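Local coordinates for 5-formaminoimidazole-4-carboxamide-1-(beta)-D-ribofuranosyl 5'-monophosphate synthetase (Methanocaldococcus jannaschii, PDB 2R7L), which catalyses the ATP- and formate-dependent formylation of AICAR to FAICAR, a folate-independent step of purine biosynthesis in this archaeon, at residues T20-G25 with S87-H92; S71-E76 with A97-D102; E77-L82 with E105-V110. One frame throughout, in Å; residues are numbered along the deposited sequence.

How the contacts relate
After helix 4-11 the chain enters strand 20-24, the first strand of the parallel sheet, and contact 1 closes a loop of 61 residues when strand 87-89 pairs beside it. Contacts 2 and 3 start inside that loop and end beyond it: 71-76 reaches forward over 20 residues to 97-102, and 77-82 over 22 to 105-110. Each pair of contacts therefore crosses, and none is nested. Contact 1 belongs to the parallel sheet, contact 2 joins the turn after strand 63-66 to the end of helix 93-99, and contact 3 joins helix 76-84 to the chain leaving helix 101-106. Leu24 packs on Ile73 and Tyr98, Leu82 packs on Ala22, and Cys99 meets Phe108, so each contact touches the other two.

Contact 1 of 3, residues T20-G25 with S87-H92; sequences TIATLG and SIVVPH
Thr23 and His92 are brought together by two first torsions: OG1 of Thr23 stands anti to its backbone N (chi1 -156°), whereas CG of His92 lies between its backbone N and carbonyl carbon (chi1 59°), and the two side chains cross at about a right angle. They meet at the C-terminal end of a Rossmann-like parallel sheet, where strand 20-24 runs inside and strand 87-89 is outermost within this chain. The pairing is regular. Ile88 N bonds Thr20 O at 3.0 Å, Ala22 N bonds Ile88 O at the same length, and Val90 N closes on Ala22 O at 2.8 Å.

One face of the sheet carries Thr20, Ala22, Ser87 and Val89, with Ala22 CB 3.6 Å from Ser87 CB. On the other, Ile21 lies level with Ile88 and its CG2 reaches Val90 CG2 at 3.9 Å; helices 29-38 and 339-353 cover this side. Val44 of the neighbouring strand 43-47 packs on Thr20, Ala22 and Ser87.

Beyond the bond of Val90 N the side chains take over from the backbone ladder. Thr23 OG1 donates to Val90 O over only 2.6 Å, arriving in the carbonyl plane, and so prolongs the link between the strands. His92 occupies the N-cap position of helix 93-99, and its ring meets that of His27, which binds AICAR; the nucleotide itself lies about 7 Å from the His92 side chain. This is the example's general lesson: as in other Rossmann-like folds, the ligand site lies at the carboxyl ends of the parallel strands. His92, one shell behind it, is held in its rotation partly by NE2, which donates to Leu24 O at 2.9 Å with that oxygen almost in the plane of the imidazole.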
ATOM      1  N   THR A  20      -6.405 -21.230  14.685  1.00 42.35           N
ATOM      2  CA  THR A  20      -7.351 -20.528  13.832  1.00 44.80           C
ATOM      3  C   THR A  20      -8.241 -19.615  14.674  1.00 42.39           C
ATOM      4  O   THR A  20      -8.265 -19.707  15.906  1.00 42.74           O
ATOM      5  CB  THR A  20      -8.243 -21.493  13.045  1.00 40.76           C
ATOM      6  OG1 THR A  20      -9.129 -22.164  13.946  1.00 40.00           O
ATOM      7  CG2 THR A  20      -7.404 -22.516  12.289  1.00 40.18           C
ATOM      8  N   ILE A  21      -8.961 -18.727  14.003  1.00 36.42           N
ATOM      9  CA  ILE A  21      -9.908 -17.853  14.683  1.00 33.12           C
ATOM     10  C   ILE A  21     -11.297 -18.199  14.208  1.00 30.93           C
ATOM     11  O   ILE A  21     -11.552 -18.258  13.002  1.00 35.03           O
ATOM     12  CB  ILE A  21      -9.599 -16.365  14.436  1.00 32.96           C
ATOM     13  CG1 ILE A  21      -8.346 -15.968  15.220  1.00 29.41           C
ATOM     14  CG2 ILE A  21     -10.797 -15.488  14.838  1.00 30.16           C
ATOM     15  CD1 ILE A  21      -7.852 -14.571  14.941  1.00 29.55           C
ATOM     16  N   ALA A  22     -12.187 -18.473  15.157  1.00 33.43           N
ATOM     17  CA  ALA A  22     -13.558 -18.827  14.820  1.00 35.79           C
ATOM     18  C   ALA A  22     -14.589 -17.883  15.457  1.00 33.97           C
ATOM     19  O   ALA A  22     -14.333 -17.241  16.482  1.00 29.28           O
ATOM     20  CB  ALA A  22     -13.842 -20.272  15.211  1.00 35.20           C
ATOM     21  N   THR A  23     -15.756 -17.817  14.832  1.00 30.56           N
ATOM     22  CA  THR A  23     -16.862 -17.031  15.340  1.00 36.22           C
ATOM     23  C   THR A  23     -18.108 -17.465  14.586  1.00 36.19           C
ATOM     24  O   THR A  23     -18.017 -18.156  13.571  1.00 34.97           O
ATOM     25  CB  THR A  23     -16.618 -15.513  15.149  1.00 36.90           C
ATOM     26  OG1 THR A  23     -17.379 -14.770  16.110  1.00 40.83           O
ATOM     27  CG2 THR A  23     -16.988 -15.076  13.746  1.00 29.47           C
ATOM     28  N   LEU A  24     -19.275 -17.080  15.095  1.00 40.14           N
ATOM     29  CA  LEU A  24     -20.533 -17.384  14.420  1.00 34.68           C
ATOM     30  C   LEU A  24     -20.785 -16.357  13.329  1.00 27.49           C
ATOM     31  O   LEU A  24     -20.529 -15.170  13.515  1.00 36.46           O
ATOM     32  CB  LEU A  24     -21.699 -17.414  15.428  1.00 37.08           C
ATOM     33  CG  LEU A  24     -23.128 -17.373  14.879  1.00 38.92           C
ATOM     34  CD1 LEU A  24     -23.465 -18.661  14.156  1.00 40.78           C
ATOM     35  CD2 LEU A  24     -24.136 -17.108  15.992  1.00 41.24           C
ATOM     36  N   GLY A  25     -21.307 -16.816  12.198  1.00 28.35           N
ATOM     37  CA  GLY A  25     -21.519 -15.958  11.048  1.00 28.72           C
ATOM     38  C   GLY A  25     -22.682 -14.989  11.193  1.00 33.18           C
ATOM     39  O   GLY A  25     -23.743 -15.189  10.608  1.00 27.64           O
ATOM     40  N   SER A  87      -9.306 -23.721  17.136  1.00 44.66           N
ATOM     41  CA  SER A  87      -9.958 -22.412  17.106  1.00 33.63           C
ATOM     42  C   SER A  87     -10.001 -21.705  18.451  1.00 35.47           C
ATOM     43  O   SER A  87     -10.387 -22.296  19.467  1.00 40.58           O
ATOM     44  CB  SER A  87     -11.385 -22.550  16.592  1.00 34.66           C
ATOM     45  OG  SER A  87     -11.434 -23.198  15.332  1.00 37.13           O
ATOM     46  N   ILE A  88      -9.593 -20.439  18.451  1.00 33.87           N
ATOM     47  CA  ILE A  88      -9.950 -19.507  19.512  1.00 27.20           C
ATOM     48  C   ILE A  88     -11.204 -18.774  19.040  1.00 42.30           C
ATOM     49  O   ILE A  88     -11.188 -18.116  17.993  1.00 44.98           O
ATOM     50  CB  ILE A  88      -8.851 -18.478  19.769  1.00 32.53           C
ATOM     51  CG1 ILE A  88      -7.559 -19.168  20.223  1.00 35.58           C
ATOM     52  CG2 ILE A  88      -9.311 -17.432  20.794  1.00 28.67           C
ATOM     53  CD1 ILE A  88      -6.406 -18.204  20.447  1.00 35.63           C
ATOM     54  N   VAL A  89     -12.292 -18.903  19.798  1.00 42.97           N
ATOM     55  CA  VAL A  89     -13.561 -18.270  19.437  1.00 42.28           C
ATOM     56  C   VAL A  89     -13.606 -16.802  19.848  1.00 38.89           C
ATOM     57  O   VAL A  89     -13.259 -16.451  20.980  1.00 38.24           O
ATOM     58  CB  VAL A  89     -14.764 -19.002  20.061  1.00 48.84           C
ATOM     59  CG1 VAL A  89     -16.048 -18.192  19.870  1.00 45.93           C
ATOM     60  CG2 VAL A  89     -14.908 -20.389  19.453  1.00 47.16           C
ATOM     61  N   VAL A  90     -14.019 -15.946  18.918  1.00 35.49           N
ATOM     62  CA  VAL A  90     -14.255 -14.535  19.234  1.00 37.57           C
ATOM     63  C   VAL A  90     -15.756 -14.329  19.461  1.00 36.90           C
ATOM     64  O   VAL A  90     -16.566 -14.509  18.548  1.00 36.17           O
ATOM     65  CB  VAL A  90     -13.722 -13.592  18.126  1.00 34.84           C
ATOM     66  CG1 VAL A  90     -14.093 -12.140  18.417  1.00 34.32           C
ATOM     67  CG2 VAL A  90     -12.205 -13.735  18.000  1.00 30.71           C
ATOM     68  N   PRO A  91     -16.132 -13.986  20.698  1.00 36.64           N
ATOM     69  CA  PRO A  91     -17.541 -13.891  21.043  1.00 41.28           C
ATOM     70  C   PRO A  91     -18.164 -12.575  20.591  1.00 39.49           C
ATOM     71  O   PRO A  91     -17.482 -11.544  20.514  1.00 45.27           O
ATOM     72  CB  PRO A  91     -17.519 -13.962  22.569  1.00 36.85           C
ATOM     73  CG  PRO A  91     -16.238 -13.309  22.937  1.00 42.20           C
ATOM     74  CD  PRO A  91     -15.259 -13.668  21.843  1.00 38.46           C
ATOM     75  N   HIS A  92     -19.453 -12.623  20.288  1.00 42.45           N
ATOM     76  CA  HIS A  92     -20.214 -11.429  19.965  1.00 43.37           C
ATOM     77  C   HIS A  92     -21.707 -11.594  20.279  1.00 47.17           C
ATOM     78  O   HIS A  92     -22.167 -12.686  20.633  1.00 42.32           O
ATOM     79  CB  HIS A  92     -20.000 -11.036  18.503  1.00 38.13           C
ATOM     80  CG  HIS A  92     -20.404 -12.088  17.520  1.00 35.01           C
ATOM     81  ND1 HIS A  92     -21.664 -12.642  17.497  1.00 35.52           N
ATOM     82  CD2 HIS A  92     -19.725 -12.657  16.495  1.00 33.58           C
ATOM     83  CE1 HIS A  92     -21.743 -13.517  16.511  1.00 35.08           C
ATOM     84  NE2 HIS A  92     -20.578 -13.547  15.889  1.00 38.98           N
TER

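Contact 2 of 3, residues S71-E76 with A97-D102; sequences SDIKNE and AYCGLD
Ile73 and Cys99 form the apolar centre of this contact, in which the 3-10 turn after strand 63-66 lies against the last turn of helix 93-99. The CB of Ile73 points toward the helix. Chi1 (74°) sets CG1 between the backbone N and the carbonyl carbon, 3.9 Å from Cys99 CB; from there chi2, near 180°, carries CD1 to 3.8 Å from the same atom. That methyl also lies 4.1 Å from Tyr98 CB, so it sits against two successive residues of the helix, while Phe95, one turn earlier, adds to its packing.

Lys74 offers a contrast in how a long side chain can divide its work. Its CB lies 3.9 Å from Cys99 O and 4.2 Å from Cys99 SG, but the end of the chain leads away, and NZ makes weak bonds back within its own segment, to Ser71 O and Asn75 OD1. Ser71 approaches through its backbone, with CA 3.6 Å from Tyr98 O in a nearly straight CA-H...O contact.

The polar end of Tyr98 is engaged elsewhere: OH bonds Arg51, and its ring meets Phe70 edge-to-face. Its side chain lies about 5 Å from the bound AICAR, which places this contact at the flank of the nucleotide pocket.

Dispersion between aliphatic carbons, helped by one CA-H...O approach, joins the two segments, so the fit depends on shape, while the lysine ammonium turns back, through weak bonds, to its own segment.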
ATOM      1  N   SER A  71     -28.855 -22.435  17.138  1.00 54.41           N
ATOM      2  CA  SER A  71     -28.994 -22.871  18.518  1.00 58.45           C
ATOM      3  C   SER A  71     -28.083 -24.066  18.805  1.00 54.31           C
ATOM      4  O   SER A  71     -27.697 -24.300  19.950  1.00 53.49           O
ATOM      5  CB  SER A  71     -30.450 -23.214  18.825  1.00 62.16           C
ATOM      6  OG  SER A  71     -30.717 -23.027  20.202  1.00 70.59           O
ATOM      7  N   ASP A  72     -27.725 -24.800  17.753  1.00 53.77           N
ATOM      8  CA  ASP A  72     -26.911 -26.011  17.882  1.00 53.64           C
ATOM      9  C   ASP A  72     -25.462 -25.751  18.288  1.00 54.54           C
ATOM     10  O   ASP A  72     -24.760 -26.670  18.707  1.00 54.78           O
ATOM     11  CB  ASP A  72     -26.942 -26.812  16.582  1.00 49.27           C
ATOM     12  CG  ASP A  72     -28.330 -27.297  16.237  1.00 53.60           C
ATOM     13  OD1 ASP A  72     -29.131 -27.516  17.168  1.00 56.00           O
ATOM     14  OD2 ASP A  72     -28.623 -27.461  15.035  1.00 59.52           O
ATOM     15  N   ILE A  73     -25.017 -24.504  18.171  1.00 51.82           N
ATOM     16  CA  ILE A  73     -23.614 -24.175  18.420  1.00 52.79           C
ATOM     17  C   ILE A  73     -23.177 -24.451  19.858  1.00 54.31           C
ATOM     18  O   ILE A  73     -21.988 -24.381  20.181  1.00 54.48           O
ATOM     19  CB  ILE A  73     -23.294 -22.721  18.029  1.00 49.04           C
ATOM     20  CG1 ILE A  73     -23.869 -21.743  19.055  1.00 50.11           C
ATOM     21  CG2 ILE A  73     -23.837 -22.431  16.645  1.00 51.60           C
ATOM     22  CD1 ILE A  73     -23.705 -20.285  18.665  1.00 48.26           C
ATOM     23  N   LYS A  74     -24.140 -24.764  20.720  1.00 53.71           N
ATOM     24  CA  LYS A  74     -23.828 -25.185  22.082  1.00 56.86           C
ATOM     25  C   LYS A  74     -23.530 -26.685  22.120  1.00 50.05           C
ATOM     26  O   LYS A  74     -22.820 -27.159  23.004  1.00 45.22           O
ATOM     27  CB  LYS A  74     -24.982 -24.858  23.031  1.00 60.42           C
ATOM     28  CG  LYS A  74     -26.334 -25.324  22.526  1.00 65.70           C
ATOM     29  CD  LYS A  74     -27.349 -25.439  23.649  1.00 69.93           C
ATOM     30  CE  LYS A  74     -28.754 -25.561  23.089  1.00 71.92           C
ATOM     31  NZ  LYS A  74     -28.810 -26.546  21.975  1.00 72.21           N
ATOM     32  N   ASN A  75     -24.075 -27.418  21.152  1.00 49.88           N
ATOM     33  CA  ASN A  75     -23.913 -28.871  21.090  1.00 55.43           C
ATOM     34  C   ASN A  75     -22.465 -29.308  21.209  1.00 61.10           C
ATOM     35  O   ASN A  75     -21.560 -28.647  20.696  1.00 61.97           O
ATOM     36  CB  ASN A  75     -24.513 -29.431  19.802  1.00 51.80           C
ATOM     37  CG  ASN A  75     -26.013 -29.285  19.752  1.00 56.20           C
ATOM     38  OD1 ASN A  75     -26.641 -28.895  20.736  1.00 53.62           O
ATOM     39  ND2 ASN A  75     -26.604 -29.597  18.602  1.00 60.68           N
ATOM     40  N   GLU A  76     -22.257 -30.435  21.879  1.00 66.61           N
ATOM     41  CA  GLU A  76     -20.917 -30.940  22.133  1.00 68.55           C
ATOM     42  C   GLU A  76     -20.244 -31.350  20.828  1.00 66.14           C
ATOM     43  O   GLU A  76     -19.020 -31.359  20.735  1.00 67.57           O
ATOM     44  CB  GLU A  76     -20.970 -32.117  23.107  1.00 73.35           C
ATOM     45  CG  GLU A  76     -20.083 -31.945  24.333  1.00 75.13           C
ATOM     46  CD  GLU A  76     -18.606 -32.012  24.006  1.00 75.86           C
ATOM     47  OE1 GLU A  76     -18.220 -32.866  23.178  1.00 74.21           O
ATOM     48  OE2 GLU A  76     -17.832 -31.218  24.585  1.00 75.44           O
ATOM     49  N   ALA A  97     -26.202 -14.910  22.347  1.00 47.13           N
ATOM     50  CA  ALA A  97     -27.644 -15.124  22.298  1.00 46.96           C
ATOM     51  C   ALA A  97     -28.016 -16.524  21.825  1.00 47.49           C
ATOM     52  O   ALA A  97     -28.784 -17.219  22.488  1.00 45.01           O
ATOM     53  CB  ALA A  97     -28.317 -14.075  21.422  1.00 38.10           C
ATOM     54  N   TYR A  98     -27.486 -16.930  20.674  1.00 45.02           N
ATOM     55  CA  TYR A  98     -27.841 -18.218  20.079  1.00 44.56           C
ATOM     56  C   TYR A  98     -27.288 -19.400  20.874  1.00 50.06           C
ATOM     57  O   TYR A  98     -27.888 -20.475  20.907  1.00 53.83           O
ATOM     58  CB  TYR A  98     -27.344 -18.303  18.641  1.00 51.22           C
ATOM     59  CG  TYR A  98     -28.260 -17.695  17.604  1.00 50.34           C
ATOM     60  CD1 TYR A  98     -27.859 -16.595  16.853  1.00 50.12           C
ATOM     61  CD2 TYR A  98     -29.513 -18.236  17.353  1.00 47.41           C
ATOM     62  CE1 TYR A  98     -28.683 -16.046  15.891  1.00 49.19           C
ATOM     63  CE2 TYR A  98     -30.346 -17.691  16.390  1.00 50.12           C
ATOM     64  CZ  TYR A  98     -29.924 -16.595  15.664  1.00 51.64           C
ATOM     65  OH  TYR A  98     -30.743 -16.047  14.707  1.00 57.29           O
ATOM     66  N   CYS A  99     -26.137 -19.201  21.502  1.00 48.89           N
ATOM     67  CA  CYS A  99     -25.511 -20.246  22.299  1.00 56.10           C
ATOM     68  C   CYS A  99     -26.193 -20.344  23.661  1.00 57.25           C
ATOM     69  O   CYS A  99     -26.458 -21.439  24.156  1.00 59.10           O
ATOM     70  CB  CYS A  99     -24.016 -19.948  22.474  1.00 56.72           C
ATOM     71  SG  CYS A  99     -23.064 -21.191  23.383  1.00 54.73           S
ATOM     72  N   GLY A 100     -26.476 -19.184  24.245  1.00 51.88           N
ATOM     73  CA  GLY A 100     -27.056 -19.090  25.571  1.00 36.13           C
ATOM     74  C   GLY A 100     -26.004 -18.667  26.564  1.00 38.76           C
ATOM     75  O   GLY A 100     -25.014 -19.364  26.756  1.00 44.89           O
ATOM     76  N   LEU A 101     -26.209 -17.522  27.200  1.00 38.94           N
ATOM     77  CA  LEU A 101     -25.216 -16.972  28.121  1.00 45.82           C
ATOM     78  C   LEU A 101     -24.845 -17.933  29.253  1.00 53.00           C
ATOM     79  O   LEU A 101     -23.723 -17.901  29.766  1.00 53.45           O
ATOM     80  CB  LEU A 101     -25.688 -15.634  28.690  1.00 43.53           C
ATOM     81  CG  LEU A 101     -24.778 -15.011  29.748  1.00 42.70           C
ATOM     82  CD1 LEU A 101     -23.385 -14.720  29.185  1.00 42.02           C
ATOM     83  CD2 LEU A 101     -25.403 -13.751  30.318  1.00 48.81           C
ATOM     84  N   ASP A 102     -25.787 -18.784  29.647  1.00 57.66           N
ATOM     85  CA  ASP A 102     -25.506 -19.761  30.689  1.00 58.49           C
ATOM     86  C   ASP A 102     -24.650 -20.891  30.134  1.00 53.31           C
ATOM     87  O   ASP A 102     -23.655 -21.278  30.743  1.00 46.70           O
ATOM     88  CB  ASP A 102     -26.798 -20.288  31.315  1.00 69.34           C
ATOM     89  CG  ASP A 102     -27.333 -19.368  32.401  1.00 78.64           C
ATOM     90  OD1 ASP A 102     -26.546 -18.559  32.940  1.00 83.75           O
ATOM     91  OD2 ASP A 102     -28.538 -19.453  32.718  1.00 84.72           O
TER

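Contact 3 of 3, residues E77-L82 with E105-V110; sequences EIQEKL and ENSFLV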
ATOM      1  N   GLU A  77     -21.047 -31.679  19.821  1.00 62.46           N
ATOM      2  CA  GLU A  77     -20.523 -32.020  18.505  1.00 64.12           C
ATOM      3  C   GLU A  77     -19.791 -30.837  17.874  1.00 68.05           C
ATOM      4  O   GLU A  77     -18.765 -31.007  17.211  1.00 67.26           O
ATOM      5  CB  GLU A  77     -21.652 -32.474  17.579  1.00 68.01           C
ATOM      6  CG  GLU A  77     -21.197 -32.775  16.158  1.00 76.86           C
ATOM      7  CD  GLU A  77     -22.353 -32.932  15.185  1.00 82.96           C
ATOM      8  OE1 GLU A  77     -23.506 -33.090  15.642  1.00 86.44           O
ATOM      9  OE2 GLU A  77     -22.106 -32.899  13.958  1.00 84.01           O
ATOM     10  N   ILE A  78     -20.329 -29.637  18.084  1.00 68.06           N
ATOM     11  CA  ILE A  78     -19.779 -28.425  17.487  1.00 60.71           C
ATOM     12  C   ILE A  78     -18.549 -27.948  18.247  1.00 58.97           C
ATOM     13  O   ILE A  78     -17.580 -27.486  17.647  1.00 64.47           O
ATOM     14  CB  ILE A  78     -20.830 -27.298  17.426  1.00 61.24           C
ATOM     15  CG1 ILE A  78     -22.080 -27.775  16.678  1.00 61.27           C
ATOM     16  CG2 ILE A  78     -20.244 -26.036  16.798  1.00 58.72           C
ATOM     17  CD1 ILE A  78     -21.805 -28.360  15.307  1.00 66.38           C
ATOM     18  N   GLN A  79     -18.587 -28.066  19.569  1.00 52.77           N
ATOM     19  CA  GLN A  79     -17.441 -27.704  20.387  1.00 57.06           C
ATOM     20  C   GLN A  79     -16.221 -28.547  20.022  1.00 60.78           C
ATOM     21  O   GLN A  79     -15.085 -28.083  20.133  1.00 63.22           O
ATOM     22  CB  GLN A  79     -17.755 -27.887  21.869  1.00 59.30           C
ATOM     23  CG  GLN A  79     -18.991 -27.157  22.357  1.00 60.00           C
ATOM     24  CD  GLN A  79     -19.099 -27.173  23.868  1.00 60.35           C
ATOM     25  OE1 GLN A  79     -18.096 -27.062  24.574  1.00 58.66           O
ATOM     26  NE2 GLN A  79     -20.321 -27.307  24.373  1.00 60.76           N
ATOM     27  N   GLU A  80     -16.461 -29.786  19.596  1.00 59.33           N
ATOM     28  CA  GLU A  80     -15.374 -30.703  19.254  1.00 61.24           C
ATOM     29  C   GLU A  80     -14.677 -30.327  17.959  1.00 56.09           C
ATOM     30  O   GLU A  80     -13.451 -30.260  17.908  1.00 59.24           O
ATOM     31  CB  GLU A  80     -15.857 -32.157  19.201  1.00 64.18           C
ATOM     32  CG  GLU A  80     -15.292 -33.022  20.323  1.00 66.91           C
ATOM     33  CD  GLU A  80     -13.803 -33.295  20.163  1.00 68.53           C
ATOM     34  OE1 GLU A  80     -13.385 -33.684  19.053  1.00 69.06           O
ATOM     35  OE2 GLU A  80     -13.050 -33.127  21.147  1.00 69.00           O
ATOM     36  N   LYS A  81     -15.461 -30.094  16.912  1.00 53.65           N
ATOM     37  CA  LYS A  81     -14.918 -29.614  15.653  1.00 56.99           C
ATOM     38  C   LYS A  81     -14.058 -28.371  15.874  1.00 57.87           C
ATOM     39  O   LYS A  81     -12.971 -28.260  15.314  1.00 62.69           O
ATOM     40  CB  LYS A  81     -16.040 -29.299  14.671  1.00 53.00           C
ATOM     41  CG  LYS A  81     -16.982 -30.452  14.421  1.00 57.22           C
ATOM     42  CD  LYS A  81     -17.946 -30.113  13.299  1.00 60.42           C
ATOM     43  CE  LYS A  81     -18.924 -31.242  13.039  1.00 62.64           C
ATOM     44  NZ  LYS A  81     -19.871 -30.884  11.953  1.00 59.64           N
ATOM     45  N   LEU A  82     -14.546 -27.448  16.699  1.00 51.26           N
ATOM     46  CA  LEU A  82     -13.821 -26.210  16.973  1.00 47.93           C
ATOM     47  C   LEU A  82     -12.509 -26.480  17.689  1.00 49.70           C
ATOM     48  O   LEU A  82     -11.510 -25.794  17.461  1.00 47.11           O
ATOM     49  CB  LEU A  82     -14.672 -25.241  17.798  1.00 45.17           C
ATOM     50  CG  LEU A  82     -15.858 -24.551  17.120  1.00 45.11           C
ATOM     51  CD1 LEU A  82     -16.663 -23.755  18.143  1.00 45.37           C
ATOM     52  CD2 LEU A  82     -15.390 -23.651  15.983  1.00 41.40           C
ATOM     53  N   GLU A 105     -21.162 -19.656  29.918  1.00 50.98           N
ATOM     54  CA  GLU A 105     -20.406 -19.495  31.163  1.00 49.58           C
ATOM     55  C   GLU A 105     -19.877 -20.811  31.730  1.00 45.56           C
ATOM     56  O   GLU A 105     -18.885 -20.809  32.462  1.00 45.39           O
ATOM     57  CB  GLU A 105     -21.239 -18.773  32.229  1.00 50.21           C
ATOM     58  CG  GLU A 105     -21.675 -17.366  31.852  1.00 55.14           C
ATOM     59  CD  GLU A 105     -20.528 -16.377  31.831  1.00 57.69           C
ATOM     60  OE1 GLU A 105     -19.633 -16.478  32.694  1.00 65.15           O
ATOM     61  OE2 GLU A 105     -20.525 -15.489  30.952  1.00 59.20           O
ATOM     62  N   ASN A 106     -20.531 -21.927  31.402  1.00 46.79           N
ATOM     63  CA  ASN A 106     -20.156 -23.218  31.990  1.00 57.03           C
ATOM     64  C   ASN A 106     -20.453 -24.490  31.177  1.00 59.03           C
ATOM     65  O   ASN A 106     -20.368 -25.598  31.701  1.00 65.66           O
ATOM     66  CB  ASN A 106     -20.718 -23.346  33.416  1.00 60.21           C
ATOM     67  CG  ASN A 106     -22.114 -22.759  33.557  1.00 59.63           C
ATOM     68  OD1 ASN A 106     -23.040 -23.136  32.835  1.00 60.32           O
ATOM     69  ND2 ASN A 106     -22.272 -21.842  34.507  1.00 56.95           N
ATOM     70  N   SER A 107     -20.778 -24.338  29.899  1.00 60.41           N
ATOM     71  CA  SER A 107     -21.043 -25.494  29.046  1.00 56.57           C
ATOM     72  C   SER A 107     -20.263 -25.435  27.724  1.00 60.27           C
ATOM     73  O   SER A 107     -20.193 -26.425  26.994  1.00 58.52           O
ATOM     74  CB  SER A 107     -22.546 -25.614  28.783  1.00 60.65           C
ATOM     75  OG  SER A 107     -22.828 -26.487  27.701  1.00 59.58           O
ATOM     76  N   PHE A 108     -19.673 -24.279  27.422  1.00 57.42           N
ATOM     77  CA  PHE A 108     -18.971 -24.080  26.147  1.00 54.86           C
ATOM     78  C   PHE A 108     -17.461 -24.236  26.310  1.00 52.14           C
ATOM     79  O   PHE A 108     -16.757 -23.271  26.597  1.00 45.21           O
ATOM     80  CB  PHE A 108     -19.306 -22.708  25.545  1.00 45.33           C
ATOM     81  CG  PHE A 108     -18.980 -22.596  24.085  1.00 41.85           C
ATOM     82  CD1 PHE A 108     -17.928 -21.808  23.652  1.00 43.66           C
ATOM     83  CD2 PHE A 108     -19.719 -23.291  23.148  1.00 32.80           C
ATOM     84  CE1 PHE A 108     -17.624 -21.710  22.304  1.00 35.71           C
ATOM     85  CE2 PHE A 108     -19.416 -23.197  21.799  1.00 40.68           C
ATOM     86  CZ  PHE A 108     -18.371 -22.406  21.381  1.00 35.78           C
ATOM     87  N   LEU A 109     -16.971 -25.459  26.125  1.00 57.44           N
ATOM     88  CA  LEU A 109     -15.562 -25.766  26.363  1.00 63.21           C
ATOM     89  C   LEU A 109     -14.691 -25.517  25.131  1.00 60.96           C
ATOM     90  O   LEU A 109     -14.206 -26.455  24.498  1.00 60.03           O
ATOM     91  CB  LEU A 109     -15.406 -27.210  26.849  1.00 63.22           C
ATOM     92  CG  LEU A 109     -16.011 -27.536  28.215  1.00 67.14           C
ATOM     93  CD1 LEU A 109     -15.992 -29.038  28.463  1.00 68.85           C
ATOM     94  CD2 LEU A 109     -15.275 -26.792  29.319  1.00 63.45           C
ATOM     95  N   VAL A 110     -14.508 -24.243  24.798  1.00 57.69           N
ATOM     96  CA  VAL A 110     -13.652 -23.833  23.692  1.00 47.11           C
ATOM     97  C   VAL A 110     -12.987 -22.534  24.100  1.00 46.29           C
ATOM     98  O   VAL A 110     -13.647 -21.652  24.637  1.00 54.99           O
ATOM     99  CB  VAL A 110     -14.455 -23.608  22.399  1.00 42.46           C
ATOM    100  CG1 VAL A 110     -13.517 -23.469  21.194  1.00 41.69           C
ATOM    101  CG2 VAL A 110     -15.430 -24.745  22.175  1.00 41.30           C
TER
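Gln79 and Phe108 cross obliquely, their amide and ring planes 33° apart, while the side chains of Leu82 and Phe108 cross at about a right angle. These side chains join helix 76-84, the helix of the beta-alpha-beta crossover from strand 63-66 to strand 87-89 in the Rossmann-like fold, to the loop that follows helix 101-106.

The Gln79 side chain runs out extended beyond CG and works along its whole length. CB touches Val110 CG2 at 3.9 Å, CG lies 4.0 Å from Phe108 CD2, and the amide addresses the backbone on both sides of the phenylalanine. NE2 donates to Ser107 O at 2.8 Å, with that oxygen 18° out of the amide plane, and gives a second bond to Lys74 O. OE1 accepts from Leu109 N; the modelled 2.5 Å is very short and its exact value doubtful. One amide thus faces both a backbone acceptor and a backbone donor of a loop, and its NE2 serves Lys74 O as well. An alanine here would keep CB against Val110, but would probably leave Ser107 O and Leu109 N without their amide mate and open a gap beside the Phe108 ring.

Leu109 is the centre of an inverse gamma turn, and its O is bonded by Arg83 from the same helix. Beyond it Val110 points back toward the helix, bringing CG1 to 4.0 Å from Leu82 CB, and also packs on Val89 of the sheet. Phe95 meets the Phe108 ring edge-to-face. Val110 CG2 lies over one face of that ring, offset toward its rim, and Leu82 CD1 reaches CZ at 3.9 Å.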